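Local coordinates for protein beta-galactoside alpha-2,6-sialyltransferase (Photobacterium sp., PDB 2Z4T) that probably transfers sialic acid from CMP-sialic acid to the galactose of acceptors such as lactose, forming an alpha-2,6 linkage, at residues Met318-Phe323 and Ser430-Met435; Asp251-Gly256 and Arg308-Asp313; Leu414-Gln417 and Ser421-Asp424; Ile75-Val80 and Tyr90-Asn95. All coordinates share one frame; numbering follows the deposited sequence.

Contact 1. Residues Met318-Phe323 and Ser430-Met435; sequences MQWDGF and SFEVLM. With C5P (cytidine-5'-monophosphate), chain C.
Trp320, reaching out of the loop that leads into helix 322-325, meets Glu432 and Met435 on one side of helix 431-436, while the start of that helix holds the nucleoside of CMP. At Ser430 the hydroxyl OG is hydrogen-bonded to O2' of the ribose at 2.8 Å, and the carbonyl O receives Val433 N, closing the first turn. Phe431 contributes its backbone instead: its N donates to the cytosine O2 at 2.8 Å, with an N-H...O angle of 135° that marks a bent bond.

Glu432 works in two directions. Its chain is bent at chi2 (-70°), so that the carboxylate faces the ribose while the aliphatic part stays against the indole. OE1 accepts from O3' at 3.0 Å, whereas OE2 lies at a doubtful, very short separation from O2'; if both bonds are real, the carboxylate would probably be restrained. On the other side, CG of Glu432 makes the closest approach to the indole, 3.2 Å from CH2 of Trp320. CB stands over the six-membered ring, 4.2 Å from its centroid and 26° off the normal, a CH-pi contact.

One turn on, Met435 folds at its last torsion and sets CE 3.7 Å from CB of Trp320; the two side chains cross at about a right angle. Leu126 and Leu129 of helix 126-141 also touch the indole. Trp320 is therefore a second-shell residue behind Glu432, which binds the ribose, and the contact forms part of the CMP-binding site in the GT-B cleft.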
# COMPACT_ATOMS: atom_id res chain seq x y z
N MET A 318 11.62 -0.17 -2.40
CA MET A 318 10.24 0.19 -2.78
C MET A 318 10.19 0.61 -4.27
O MET A 318 11.06 1.34 -4.75
CB MET A 318 9.75 1.32 -1.88
CG MET A 318 8.26 1.40 -1.67
SD MET A 318 7.78 2.72 -0.50
CE MET A 318 8.07 1.87 1.05
N GLN A 319 9.21 0.09 -5.01
CA GLN A 319 9.11 0.32 -6.46
C GLN A 319 8.06 1.39 -6.76
O GLN A 319 7.07 1.50 -6.02
CB GLN A 319 8.75 -1.00 -7.18
CG GLN A 319 9.81 -2.12 -7.04
CD GLN A 319 11.18 -1.68 -7.56
OE1 GLN A 319 12.15 -1.55 -6.79
NE2 GLN A 319 11.25 -1.40 -8.86
N TRP A 320 8.28 2.17 -7.83
CA TRP A 320 7.31 3.20 -8.29
C TRP A 320 6.84 3.01 -9.74
O TRP A 320 6.46 3.98 -10.44
CB TRP A 320 7.89 4.60 -8.07
CG TRP A 320 8.12 4.83 -6.62
CD1 TRP A 320 9.32 4.78 -5.95
CD2 TRP A 320 7.12 5.04 -5.63
NE1 TRP A 320 9.12 4.98 -4.61
CE2 TRP A 320 7.78 5.15 -4.38
CE3 TRP A 320 5.73 5.17 -5.67
CZ2 TRP A 320 7.10 5.38 -3.18
CZ3 TRP A 320 5.04 5.38 -4.47
CH2 TRP A 320 5.73 5.49 -3.25
N ASP A 321 6.84 1.76 -10.18
CA ASP A 321 6.45 1.45 -11.54
C ASP A 321 5.16 0.63 -11.57
O ASP A 321 4.78 0.10 -12.60
CB ASP A 321 7.58 0.70 -12.25
CG ASP A 321 7.90 -0.65 -11.61
OD1 ASP A 321 7.46 -0.97 -10.47
OD2 ASP A 321 8.62 -1.41 -12.29
N GLY A 322 4.51 0.53 -10.41
CA GLY A 322 3.26 -0.22 -10.28
C GLY A 322 2.17 0.35 -11.16
O GLY A 322 1.41 -0.40 -11.83
N PHE A 323 2.09 1.68 -11.19
CA PHE A 323 1.06 2.34 -11.94
C PHE A 323 1.31 2.14 -13.43
O PHE A 323 0.41 1.79 -14.17
CB PHE A 323 0.99 3.82 -11.58
CG PHE A 323 -0.00 4.59 -12.42
CD1 PHE A 323 -1.36 4.54 -12.13
CD2 PHE A 323 0.42 5.36 -13.51
CE1 PHE A 323 -2.28 5.24 -12.89
CE2 PHE A 323 -0.48 6.06 -14.28
CZ PHE A 323 -1.85 6.00 -13.98
N SER A 430 -1.73 10.78 -2.13
CA SER A 430 -0.27 10.69 -1.96
C SER A 430 0.43 11.39 -3.12
O SER A 430 0.06 11.22 -4.28
CB SER A 430 0.20 9.26 -1.85
OG SER A 430 0.28 8.90 -0.48
N PHE A 431 1.43 12.21 -2.80
CA PHE A 431 2.06 13.01 -3.81
C PHE A 431 2.75 12.14 -4.85
O PHE A 431 2.89 12.52 -6.02
CB PHE A 431 3.04 14.00 -3.18
CG PHE A 431 3.61 15.00 -4.13
CD1 PHE A 431 2.80 15.96 -4.71
CD2 PHE A 431 4.95 14.99 -4.45
CE1 PHE A 431 3.33 16.92 -5.61
CE2 PHE A 431 5.50 15.92 -5.31
CZ PHE A 431 4.70 16.89 -5.90
N GLU A 432 3.19 10.95 -4.43
CA GLU A 432 3.87 10.15 -5.42
C GLU A 432 2.97 9.64 -6.55
O GLU A 432 3.46 9.29 -7.63
CB GLU A 432 4.93 9.16 -4.88
CG GLU A 432 4.73 8.53 -3.54
CD GLU A 432 4.86 9.42 -2.34
OE1 GLU A 432 5.96 9.71 -1.85
OE2 GLU A 432 3.81 9.74 -1.79
N VAL A 433 1.64 9.70 -6.38
CA VAL A 433 0.81 9.38 -7.52
C VAL A 433 0.93 10.44 -8.61
O VAL A 433 0.83 10.11 -9.81
CB VAL A 433 -0.67 8.99 -7.18
CG1 VAL A 433 -0.83 8.52 -5.74
CG2 VAL A 433 -1.66 10.05 -7.56
N LEU A 434 1.23 11.68 -8.22
CA LEU A 434 1.50 12.70 -9.24
C LEU A 434 2.79 12.40 -9.99
O LEU A 434 2.89 12.66 -11.18
CB LEU A 434 1.53 14.14 -8.69
CG LEU A 434 0.38 14.79 -7.90
CD1 LEU A 434 0.19 16.15 -8.45
CD2 LEU A 434 -0.95 14.03 -7.90
N MET A 435 3.77 11.85 -9.28
CA MET A 435 4.99 11.39 -9.94
C MET A 435 4.69 10.27 -10.92
O MET A 435 5.14 10.32 -12.06
CB MET A 435 6.03 10.92 -8.93
CG MET A 435 7.38 10.56 -9.55
SD MET A 435 8.45 9.76 -8.32
CE MET A 435 7.49 8.25 -8.07
O3P C5P C . 5.32 14.01 5.30
P C5P C . 5.45 12.56 5.58
O1P C5P C . 4.49 12.22 6.72
O2P C5P C . 6.89 12.11 5.68
O5' C5P C . 4.94 11.84 4.27
C5' C5P C . 4.61 10.46 4.25
C4' C5P C . 3.80 10.28 2.97
O4' C5P C . 2.61 11.08 3.03
C3' C5P C . 4.50 10.78 1.72
O3' C5P C . 5.31 9.78 1.10
C2' C5P C . 3.34 11.09 0.82
O2' C5P C . 2.74 9.88 0.34
C1' C5P C . 2.30 11.64 1.74
N1 C5P C . 2.35 13.10 1.74
C2 C5P C . 1.70 13.80 0.69
N3 C5P C . 1.71 15.16 0.66
C4 C5P C . 2.34 15.87 1.64
C5 C5P C . 2.99 15.19 2.70
C6 C5P C . 2.97 13.79 2.73
O2 C5P C . 1.14 13.20 -0.24
N4 C5P C . 2.31 17.22 1.59

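Contact 2. Residues Asp251-Gly256 and Arg308-Asp313; sequences DNLKIG and RDYIGD
With chi1 at -167°, Tyr310 holds CG trans to its main-chain nitrogen and extends its ring from helix 305-311 to helix 249-265; there Leu253, at chi1 -66°, turns its branch back along the phenol toward the tyrosine's own backbone. The leucine and the tyrosine thus run antiparallel. CB of Leu253 sits over the middle of the Tyr310 ring, 3.7 Å from the centroid and only 13° off the normal, so this is a CH-pi contact made squarely on a face. Farther along, CD1 of Leu253 lies 3.8 Å from CG of Tyr310, which extends the apolar cover to the root of the ring.

In the chain, helix 305-311 falls between the parallel strands 288-292 and 315-317, within the first Rossmann-like domain of the GT-B fold, and the contact brings helix 249-265 against it. CA atoms of Leu253 and Tyr310 approach to 8.1 Å, and the Tyr310 ring reaches across that interval.

The phenol oxygen OH is hydrogen-bonded to Asn281 ND2, and it also lies 3.3 Å from Leu253 O. Lys284 makes a cation-pi contact with the ring. Lys254 adds a looser touch, its CG 4.3 Å from CE1 of Tyr310, before its chain leads away.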
# COMPACT_ATOMS: atom_id res chain seq x y z
N ASP A 251 24.02 -9.28 17.96
CA ASP A 251 23.46 -9.82 19.20
C ASP A 251 22.02 -9.34 19.44
O ASP A 251 21.14 -10.16 19.72
CB ASP A 251 24.36 -9.50 20.40
CG ASP A 251 25.68 -10.29 20.38
OD1 ASP A 251 25.78 -11.30 19.66
OD2 ASP A 251 26.63 -9.89 21.11
N ASN A 252 21.76 -8.03 19.29
CA ASN A 252 20.45 -7.44 19.56
C ASN A 252 19.38 -7.98 18.64
O ASN A 252 18.26 -8.28 19.06
CB ASN A 252 20.47 -5.91 19.43
CG ASN A 252 20.98 -5.20 20.68
OD1 ASN A 252 22.15 -5.31 21.05
ND2 ASN A 252 20.10 -4.47 21.33
N LEU A 253 19.73 -8.10 17.37
CA LEU A 253 18.82 -8.63 16.37
C LEU A 253 18.46 -10.09 16.64
O LEU A 253 17.29 -10.47 16.50
CB LEU A 253 19.38 -8.44 14.96
CG LEU A 253 19.51 -6.98 14.51
CD1 LEU A 253 20.51 -6.86 13.38
CD2 LEU A 253 18.15 -6.44 14.10
N LYS A 254 19.44 -10.89 17.04
CA LYS A 254 19.19 -12.30 17.34
C LYS A 254 18.31 -12.47 18.59
O LYS A 254 17.45 -13.35 18.65
CB LYS A 254 20.50 -13.08 17.52
CG LYS A 254 21.21 -13.41 16.21
CD LYS A 254 22.66 -13.79 16.51
CE LYS A 254 23.32 -14.61 15.39
NZ LYS A 254 24.73 -14.96 15.77
N ILE A 255 18.53 -11.62 19.58
CA ILE A 255 17.66 -11.57 20.74
C ILE A 255 16.27 -11.15 20.26
O ILE A 255 15.27 -11.68 20.74
CB ILE A 255 18.21 -10.62 21.82
CG1 ILE A 255 19.43 -11.28 22.48
CG2 ILE A 255 17.13 -10.27 22.85
CD1 ILE A 255 20.36 -10.30 23.23
N GLY A 256 16.22 -10.23 19.29
CA GLY A 256 14.98 -9.87 18.63
C GLY A 256 14.19 -11.04 18.05
O GLY A 256 12.98 -11.12 18.24
N ARG A 308 21.83 -4.53 7.22
CA ARG A 308 21.72 -4.89 5.81
C ARG A 308 22.05 -6.38 5.57
O ARG A 308 21.26 -7.07 4.91
CB ARG A 308 22.51 -3.92 4.92
CG ARG A 308 23.51 -4.56 4.01
CD ARG A 308 23.48 -4.03 2.62
NE ARG A 308 24.52 -3.02 2.37
CZ ARG A 308 25.84 -3.20 2.45
NH1 ARG A 308 26.36 -4.36 2.84
NH2 ARG A 308 26.65 -2.19 2.17
N ASP A 309 23.16 -6.87 6.14
CA ASP A 309 23.50 -8.31 6.13
C ASP A 309 22.37 -9.14 6.69
O ASP A 309 22.01 -10.17 6.12
CB ASP A 309 24.74 -8.63 6.99
CG ASP A 309 26.03 -8.16 6.36
OD1 ASP A 309 25.99 -7.73 5.18
OD2 ASP A 309 27.09 -8.23 7.05
N TYR A 310 21.84 -8.70 7.83
CA TYR A 310 20.87 -9.46 8.59
C TYR A 310 19.54 -9.62 7.86
O TYR A 310 18.92 -10.70 7.92
CB TYR A 310 20.66 -8.81 9.96
CG TYR A 310 19.92 -9.68 10.94
CD1 TYR A 310 20.59 -10.64 11.70
CD2 TYR A 310 18.54 -9.53 11.12
CE1 TYR A 310 19.92 -11.44 12.62
CE2 TYR A 310 17.86 -10.32 12.03
CZ TYR A 310 18.56 -11.28 12.79
OH TYR A 310 17.88 -12.07 13.70
N ILE A 311 19.09 -8.56 7.18
CA ILE A 311 17.88 -8.65 6.37
C ILE A 311 18.16 -9.47 5.09
O ILE A 311 17.24 -10.11 4.55
CB ILE A 311 17.30 -7.26 6.05
CG1 ILE A 311 16.93 -6.54 7.35
CG2 ILE A 311 16.06 -7.38 5.18
CD1 ILE A 311 16.76 -5.06 7.25
N GLY A 312 19.43 -9.48 4.64
CA GLY A 312 19.87 -10.32 3.52
C GLY A 312 19.02 -10.14 2.29
O GLY A 312 18.65 -9.02 1.92
N ASP A 313 18.66 -11.24 1.65
CA ASP A 313 17.92 -11.15 0.40
C ASP A 313 16.41 -10.90 0.58
O ASP A 313 15.64 -11.12 -0.34
CB ASP A 313 18.23 -12.35 -0.52
CG ASP A 313 17.74 -13.69 0.07
OD1 ASP A 313 16.74 -13.70 0.84
OD2 ASP A 313 18.38 -14.75 -0.22

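Contact 3. Residues Leu414-Gln417 and Ser421-Asp424; sequences LIMQ and SMVD
This contact belongs to a beta-alpha-beta unit of the second Rossmann-like domain: strand 399-403 runs into helix 410-417, and the chain returns through a short turn to strand 423-424, which pairs in parallel with strand 399-403 at the border of the sheet. Helix and strand are held together here chiefly by two methionines, Met416 and Met422, whose CA atoms lie 7.0 Å apart.

Met422 leaves the strand side with chi1 at -167° and an extended chi2, then bends at chi3 (69°) to lay its methyl against the helix. CE of Met422 comes 3.5 Å from CA of Met416, 3.6 Å from the carbonyl O of Ile415 and 4.0 Å from CG2 of Ile415, so the methyl nestles against backbone and side chain together. Met416 answers from the helix. Its chain bends at chi2 (47°) and again at chi3, carrying CE to 3.2 Å from the carbonyl O of Met422. The two thioethers cross there, and the modelled separation between SD of Met416 and CE of Met422 is too short to be taken literally. Beyond them, OD1 of Asp424 lies 3.7 Å from SD of Met416. Phe402 of the neighbouring strand touches Ile415, Met422 and Asp424, bringing the six-stranded parallel sheet into the same cluster.

No hydrogen bond spans the two segments. The cohesion probably comes largely from dispersion and burial of apolar surface between polarisable sulfur and methyl groups, with carbonyl oxygens set against methyls, and such forces impose little directionality on the joint between helix and strand.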
# COMPACT_ATOMS: atom_id res chain seq x y z
N LEU A 414 -6.51 26.22 7.19
CA LEU A 414 -5.90 27.51 7.50
C LEU A 414 -4.99 28.03 6.38
O LEU A 414 -5.08 29.20 6.01
CB LEU A 414 -5.12 27.45 8.81
CG LEU A 414 -5.98 27.39 10.08
CD1 LEU A 414 -5.16 26.92 11.26
CD2 LEU A 414 -6.64 28.75 10.38
N ILE A 415 -4.14 27.14 5.85
CA ILE A 415 -3.24 27.49 4.74
C ILE A 415 -4.06 27.85 3.52
O ILE A 415 -3.77 28.80 2.82
CB ILE A 415 -2.26 26.33 4.39
CG1 ILE A 415 -1.22 26.15 5.49
CG2 ILE A 415 -1.56 26.58 3.07
CD1 ILE A 415 -0.43 24.86 5.36
N MET A 416 -5.11 27.08 3.29
CA MET A 416 -5.93 27.20 2.11
C MET A 416 -6.68 28.52 2.07
O MET A 416 -6.72 29.17 1.02
CB MET A 416 -6.88 26.01 2.01
CG MET A 416 -7.30 25.61 0.62
SD MET A 416 -6.02 25.46 -0.67
CE MET A 416 -7.02 26.12 -2.02
N GLN A 417 -7.24 28.95 3.20
CA GLN A 417 -8.01 30.19 3.18
C GLN A 417 -7.15 31.45 3.20
O GLN A 417 -7.64 32.57 3.02
CB GLN A 417 -9.12 30.22 4.24
CG GLN A 417 -8.71 29.86 5.65
CD GLN A 417 -9.85 29.22 6.47
OE1 GLN A 417 -10.81 28.67 5.90
NE2 GLN A 417 -9.74 29.30 7.79
N SER A 421 -7.39 31.98 -5.17
CA SER A 421 -5.98 32.12 -5.60
C SER A 421 -5.32 30.71 -5.72
O SER A 421 -5.01 30.24 -6.83
CB SER A 421 -5.13 33.10 -4.80
OG SER A 421 -3.78 33.11 -5.28
N MET A 422 -5.16 30.02 -4.59
CA MET A 422 -4.50 28.70 -4.58
C MET A 422 -5.41 27.57 -5.08
O MET A 422 -6.61 27.59 -4.83
CB MET A 422 -4.03 28.39 -3.17
CG MET A 422 -3.07 27.24 -3.06
SD MET A 422 -2.13 27.39 -1.52
CE MET A 422 -3.45 27.08 -0.37
N VAL A 423 -4.82 26.60 -5.75
CA VAL A 423 -5.50 25.37 -6.14
C VAL A 423 -5.04 24.17 -5.28
O VAL A 423 -3.86 23.90 -5.19
CB VAL A 423 -5.26 25.06 -7.63
CG1 VAL A 423 -6.00 23.80 -8.07
CG2 VAL A 423 -5.65 26.26 -8.49
N ASP A 424 -6.00 23.51 -4.62
CA ASP A 424 -5.85 22.22 -3.90
C ASP A 424 -5.94 21.23 -5.08
O ASP A 424 -6.97 21.19 -5.75
CB ASP A 424 -7.07 22.13 -2.99
CG ASP A 424 -6.82 21.31 -1.76
OD1 ASP A 424 -6.03 21.73 -0.91
OD2 ASP A 424 -7.45 20.25 -1.63

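Contact 4. Residues Ile75-Val80 and Tyr90-Asn95; sequences ISLSVV and YCFDFN
Phe92 and Leu77 meet at about a right angle between strands 88-98 and 77-80, with no hydrogen bond joining the two. Leu77 has CG trans to its nitrogen (chi1 173°), which drops its branch toward the opposing strand; CD1 then stands 4.2 Å from CG of Phe92. Phe92 takes a different rotamer, chi1 -58°, with CG on the side of its own nitrogen. This swings the ring toward the Tyr90 end of its strand, from Leu77 to Val79, so that CZ of Phe92 reaches within 4.4 Å of CG1 of Val79. Both methyl groups approach the ring obliquely.

Phe94, two residues on, differs: at chi1 168° its ring leans to the Ile75 end, where CE1 of Phe94 lies 4.1 Å from the carbonyl O of Ile75. That oxygen is satisfied by Trp57 NE1, and the Phe94 ring meets Phe52 edge-to-face.

Leu77 and Val79 bond through their backbones to Leu42 and Val40, whereas strand 88-98 pairs with strands 52-61 and 103-122 and is tied to the former by the disulfide Cys91-Cys61. Two sheets thus face each other across a hydrophobic interior, the arrangement of an immunoglobulin-like beta-sandwich.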
# COMPACT_ATOMS: atom_id res chain seq x y z
N ILE A 75 -28.98 -30.06 -17.13
CA ILE A 75 -28.18 -29.56 -18.26
C ILE A 75 -27.09 -28.59 -17.81
O ILE A 75 -25.98 -28.62 -18.33
CB ILE A 75 -29.02 -29.10 -19.51
CG1 ILE A 75 -29.41 -27.64 -19.43
CG2 ILE A 75 -30.22 -30.01 -19.78
CD1 ILE A 75 -28.45 -26.76 -20.21
N SER A 76 -27.36 -27.77 -16.80
CA SER A 76 -26.27 -27.01 -16.22
C SER A 76 -25.43 -27.89 -15.29
O SER A 76 -25.94 -28.80 -14.64
CB SER A 76 -26.79 -25.76 -15.52
OG SER A 76 -27.21 -26.04 -14.21
N LEU A 77 -24.12 -27.63 -15.26
CA LEU A 77 -23.17 -28.41 -14.48
C LEU A 77 -23.12 -27.95 -13.03
O LEU A 77 -22.79 -26.80 -12.75
CB LEU A 77 -21.77 -28.29 -15.10
CG LEU A 77 -20.60 -28.91 -14.32
CD1 LEU A 77 -20.58 -30.46 -14.45
CD2 LEU A 77 -19.27 -28.28 -14.74
N SER A 78 -23.43 -28.86 -12.12
CA SER A 78 -23.38 -28.54 -10.71
C SER A 78 -22.40 -29.46 -9.98
O SER A 78 -22.57 -30.68 -9.96
CB SER A 78 -24.78 -28.65 -10.13
OG SER A 78 -24.91 -27.71 -9.09
N VAL A 79 -21.34 -28.86 -9.43
CA VAL A 79 -20.31 -29.59 -8.68
C VAL A 79 -19.70 -28.77 -7.55
O VAL A 79 -19.67 -27.54 -7.59
CB VAL A 79 -19.15 -30.10 -9.58
CG1 VAL A 79 -19.55 -31.39 -10.26
CG2 VAL A 79 -18.73 -29.06 -10.61
N VAL A 80 -19.20 -29.48 -6.56
CA VAL A 80 -18.50 -28.88 -5.45
C VAL A 80 -17.03 -29.24 -5.64
O VAL A 80 -16.71 -30.41 -5.87
CB VAL A 80 -19.04 -29.46 -4.11
CG1 VAL A 80 -18.37 -28.81 -2.92
CG2 VAL A 80 -20.56 -29.27 -4.03
N TYR A 90 -9.64 -30.08 -12.97
CA TYR A 90 -10.72 -31.05 -13.19
C TYR A 90 -11.42 -30.73 -14.51
O TYR A 90 -11.65 -29.56 -14.82
CB TYR A 90 -11.70 -31.07 -11.99
CG TYR A 90 -11.15 -31.86 -10.83
CD1 TYR A 90 -10.18 -31.32 -10.00
CD2 TYR A 90 -11.55 -33.18 -10.61
CE1 TYR A 90 -9.62 -32.06 -8.96
CE2 TYR A 90 -11.01 -33.93 -9.58
CZ TYR A 90 -10.05 -33.38 -8.76
OH TYR A 90 -9.52 -34.12 -7.75
N CYS A 91 -11.75 -31.76 -15.30
CA CYS A 91 -12.37 -31.59 -16.61
C CYS A 91 -13.74 -32.26 -16.69
O CYS A 91 -13.94 -33.36 -16.18
CB CYS A 91 -11.52 -32.21 -17.69
SG CYS A 91 -9.79 -31.78 -17.69
N PHE A 92 -14.66 -31.59 -17.39
CA PHE A 92 -16.02 -32.09 -17.61
C PHE A 92 -16.43 -31.81 -19.05
O PHE A 92 -16.30 -30.68 -19.54
CB PHE A 92 -16.99 -31.44 -16.62
CG PHE A 92 -16.63 -31.67 -15.18
CD1 PHE A 92 -15.83 -30.77 -14.50
CD2 PHE A 92 -17.03 -32.84 -14.53
CE1 PHE A 92 -15.46 -30.99 -13.17
CE2 PHE A 92 -16.66 -33.08 -13.20
CZ PHE A 92 -15.87 -32.15 -12.52
N ASP A 93 -16.90 -32.84 -19.74
CA ASP A 93 -17.31 -32.68 -21.12
C ASP A 93 -18.82 -32.80 -21.24
O ASP A 93 -19.37 -33.85 -20.90
CB ASP A 93 -16.68 -33.76 -21.99
CG ASP A 93 -15.17 -33.68 -22.03
OD1 ASP A 93 -14.59 -34.33 -22.93
OD2 ASP A 93 -14.57 -33.00 -21.17
N PHE A 94 -19.47 -31.75 -21.73
CA PHE A 94 -20.91 -31.79 -22.01
C PHE A 94 -21.18 -32.13 -23.47
O PHE A 94 -20.57 -31.54 -24.36
CB PHE A 94 -21.56 -30.44 -21.67
CG PHE A 94 -22.97 -30.26 -22.19
CD1 PHE A 94 -24.06 -30.68 -21.43
CD2 PHE A 94 -23.21 -29.64 -23.42
CE1 PHE A 94 -25.37 -30.51 -21.91
CE2 PHE A 94 -24.52 -29.47 -23.90
CZ PHE A 94 -25.60 -29.90 -23.15
N ASN A 95 -22.10 -33.07 -23.71
CA ASN A 95 -22.63 -33.31 -25.06
C ASN A 95 -24.14 -33.20 -25.07
O ASN A 95 -24.81 -33.72 -24.18
CB ASN A 95 -22.23 -34.68 -25.61
CG ASN A 95 -20.80 -34.71 -26.13
OD1 ASN A 95 -20.52 -34.27 -27.25
ND2 ASN A 95 -19.88 -35.25 -25.32

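Contact 4 comes first along the chain, in the immunoglobulin-like domain, and its centre lies about 45 to 62 Å from those of the other three. Contact 2 follows and closes before contact 1 opens; it packs two helices of the first Rossmann-like domain, about 29 Å from contact 1 between centres. Contact 1 brings the loop after strand 315-317 of that domain against helix 431-436, beside CMP. Contact 3 is nested within the chain loop that contact 1 closes, and its strand 423-424 is followed by helix 431-436; their centres are about 25 Å apart. Contacts 2 and 3, with centres about 46 Å apart, lie in different Rossmann-like domains, while contact 1 joins elements at the nucleotide cleft.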